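Local coordinates for protein N-glycosylase/DNA lyase (Methanocaldococcus jannaschii, PDB 3FHF) that is a DNA glycosylase/lyase of the largely helical helix-hairpin-helix superfamily, whose members act in DNA repair, at residues A[45-48]-A[49-52]. Numbering follows the deposited sequence.
Sequences FKEL and CFCI
The sulfur of Cys49 rests obliquely against the ring of Phe45 one helical turn earlier, a sulfur-aromatic contact in which SG lies 4.0 Å from the ring centroid and 32° off its normal. The touch is uneven: SG comes closest to CE2 of Phe45, at 3.5 Å, so the sulfur sits nearer one side of the ring than its middle. Two torsions bring the groups together. In Phe45, CG stands opposite the backbone N (chi1 -171°), which swings the ring forward along the helix, while in Cys49 chi1 of -69° turns SG back toward the preceding turn. Cysteine suits this place because its single polarisable atom can meet the ring without a long side chain.

Beneath the side chains runs the regular i to i+4 ladder of an alpha-helix. Cys49 N donates to Phe45 O at 3.1 Å, and the same pattern links Phe50 to Lys46, Cys51 to Glu47 and Ile52 to Leu48. CG1 of Ile52 also packs 3.3 Å from Leu48 O; both residues are aliphatic, as befits their shared apolar neighbour Ile133. Lys46, partly exposed among buried residues, lays its side chain on Phe73 and Leu74.

Helix 41-54 packs through Cys49 and Ile52 on helix 93-103, through Leu48 and the compact Cys51 on helix 135-144, and through Phe45, Lys46 and Cys49 on helix 72-75. On another side, the aromatic ring of Phe50 offers its pi electrons to the cation of Lys214, the C-terminal residue, whose ammonium also forms a salt bridge with OE2 of Glu47; Gln66 gives that same oxygen a hydrogen bond. The ammonium of Lys214 would be expected to favour the ionised form of Glu47, offsetting the cost of burying its charge.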
ATOM      1  N   PHE A  45       0.932  12.322  -7.381  1.00 16.17           N
ATOM      2  CA  PHE A  45       2.047  11.715  -8.109  1.00 15.61           C
ATOM      3  C   PHE A  45       3.205  11.374  -7.171  1.00 16.44           C
ATOM      4  O   PHE A  45       3.916  10.382  -7.379  1.00 13.31           O
ATOM      5  CB  PHE A  45       2.565  12.637  -9.219  1.00 16.33           C
ATOM      6  CG  PHE A  45       3.571  11.972 -10.123  1.00 17.28           C
ATOM      7  CD1 PHE A  45       3.172  10.982 -11.012  1.00 17.53           C
ATOM      8  CD2 PHE A  45       4.922  12.283 -10.034  1.00 19.73           C
ATOM      9  CE1 PHE A  45       4.104  10.302 -11.799  1.00 19.78           C
ATOM     10  CE2 PHE A  45       5.869  11.608 -10.816  1.00 20.05           C
ATOM     11  CZ  PHE A  45       5.457  10.616 -11.700  1.00 21.07           C
ATOM     12  N   LYS A  46       3.413  12.211  -6.152  1.00 16.19           N
ATOM     13  CA  LYS A  46       4.476  11.961  -5.184  1.00 16.82           C
ATOM     14  C   LYS A  46       4.178  10.692  -4.393  1.00 17.41           C
ATOM     15  O   LYS A  46       5.094   9.956  -4.029  1.00 18.96           O
ATOM     16  CB  LYS A  46       4.622  13.126  -4.196  1.00 19.54           C
ATOM     17  CG  LYS A  46       5.575  14.237  -4.618  0.50 20.41           C
ATOM     18  CD  LYS A  46       4.993  15.099  -5.715  0.50 23.48           C
ATOM     19  CE  LYS A  46       5.726  16.430  -5.803  0.50 24.49           C
ATOM     20  NZ  LYS A  46       5.099  17.355  -6.786  0.50 27.34           N
ATOM     21  N   GLU A  47       2.903  10.446  -4.101  1.00 16.22           N
ATOM     22  CA  GLU A  47       2.531   9.243  -3.358  1.00 18.39           C
ATOM     23  C   GLU A  47       2.697   8.015  -4.237  1.00 17.21           C
ATOM     24  O   GLU A  47       3.011   6.929  -3.748  1.00 17.50           O
ATOM     25  CB  GLU A  47       1.090   9.317  -2.863  1.00 20.00           C
ATOM     26  CG  GLU A  47       0.915  10.215  -1.669  1.00 28.85           C
ATOM     27  CD  GLU A  47       1.767   9.789  -0.486  1.00 28.64           C
ATOM     28  OE1 GLU A  47       1.557   8.678   0.045  1.00 30.41           O
ATOM     29  OE2 GLU A  47       2.652  10.570  -0.091  1.00 33.10           O
ATOM     30  N   LEU A  48       2.484   8.189  -5.535  1.00 16.34           N
ATOM     31  CA  LEU A  48       2.637   7.080  -6.466  1.00 16.93           C
ATOM     32  C   LEU A  48       4.112   6.681  -6.479  1.00 18.38           C
ATOM     33  O   LEU A  48       4.449   5.500  -6.542  1.00 18.31           O
ATOM     34  CB  LEU A  48       2.204   7.497  -7.871  1.00 17.90           C
ATOM     35  CG  LEU A  48       2.341   6.415  -8.948  1.00 19.17           C
ATOM     36  CD1 LEU A  48       1.352   5.280  -8.682  1.00 19.28           C
ATOM     37  CD2 LEU A  48       2.081   7.022 -10.304  1.00 19.01           C
ATOM     38  N   CYS A  49       4.986   7.682  -6.410  1.00 18.60           N
ATOM     39  CA  CYS A  49       6.418   7.442  -6.410  1.00 18.68           C
ATOM     40  C   CYS A  49       6.851   6.792  -5.108  1.00 18.89           C
ATOM     41  O   CYS A  49       7.764   5.970  -5.097  1.00 18.07           O
ATOM     42  CB  CYS A  49       7.170   8.751  -6.641  1.00 20.29           C
ATOM     43  SG  CYS A  49       6.941   9.389  -8.315  1.00 23.34           S
ATOM     44  N   PHE A  50       6.197   7.168  -4.012  1.00 17.96           N
ATOM     45  CA  PHE A  50       6.495   6.580  -2.712  1.00 20.17           C
ATOM     46  C   PHE A  50       6.261   5.074  -2.824  1.00 19.93           C
ATOM     47  O   PHE A  50       7.060   4.267  -2.349  1.00 19.69           O
ATOM     48  CB  PHE A  50       5.557   7.141  -1.633  1.00 20.73           C
ATOM     49  CG  PHE A  50       5.542   6.329  -0.362  1.00 20.67           C
ATOM     50  CD1 PHE A  50       6.601   6.393   0.537  1.00 20.19           C
ATOM     51  CD2 PHE A  50       4.483   5.471  -0.085  1.00 19.07           C
ATOM     52  CE1 PHE A  50       6.607   5.610   1.696  1.00 23.13           C
ATOM     53  CE2 PHE A  50       4.475   4.683   1.068  1.00 21.49           C
ATOM     54  CZ  PHE A  50       5.541   4.753   1.960  1.00 23.69           C
ATOM     55  N   CYS A  51       5.153   4.707  -3.462  1.00 19.38           N
ATOM     56  CA  CYS A  51       4.802   3.302  -3.619  1.00 20.51           C
ATOM     57  C   CYS A  51       5.729   2.583  -4.595  1.00 21.58           C
ATOM     58  O   CYS A  51       6.020   1.404  -4.420  1.00 23.13           O
ATOM     59  CB  CYS A  51       3.340   3.173  -4.052  1.00 19.53           C
ATOM     60  SG  CYS A  51       2.175   3.708  -2.761  1.00 20.57           S
ATOM     61  N   ILE A  52       6.197   3.287  -5.617  1.00 21.96           N
ATOM     62  CA  ILE A  52       7.125   2.675  -6.563  1.00 22.51           C
ATOM     63  C   ILE A  52       8.431   2.347  -5.833  1.00 21.32           C
ATOM     64  O   ILE A  52       9.101   1.364  -6.142  1.00 21.02           O
ATOM     65  CB  ILE A  52       7.448   3.621  -7.736  1.00 22.43           C
ATOM     66  CG1 ILE A  52       6.259   3.695  -8.690  1.00 23.27           C
ATOM     67  CG2 ILE A  52       8.697   3.136  -8.475  1.00 25.52           C
ATOM     68  CD1 ILE A  52       6.487   4.610  -9.887  1.00 24.57           C
TER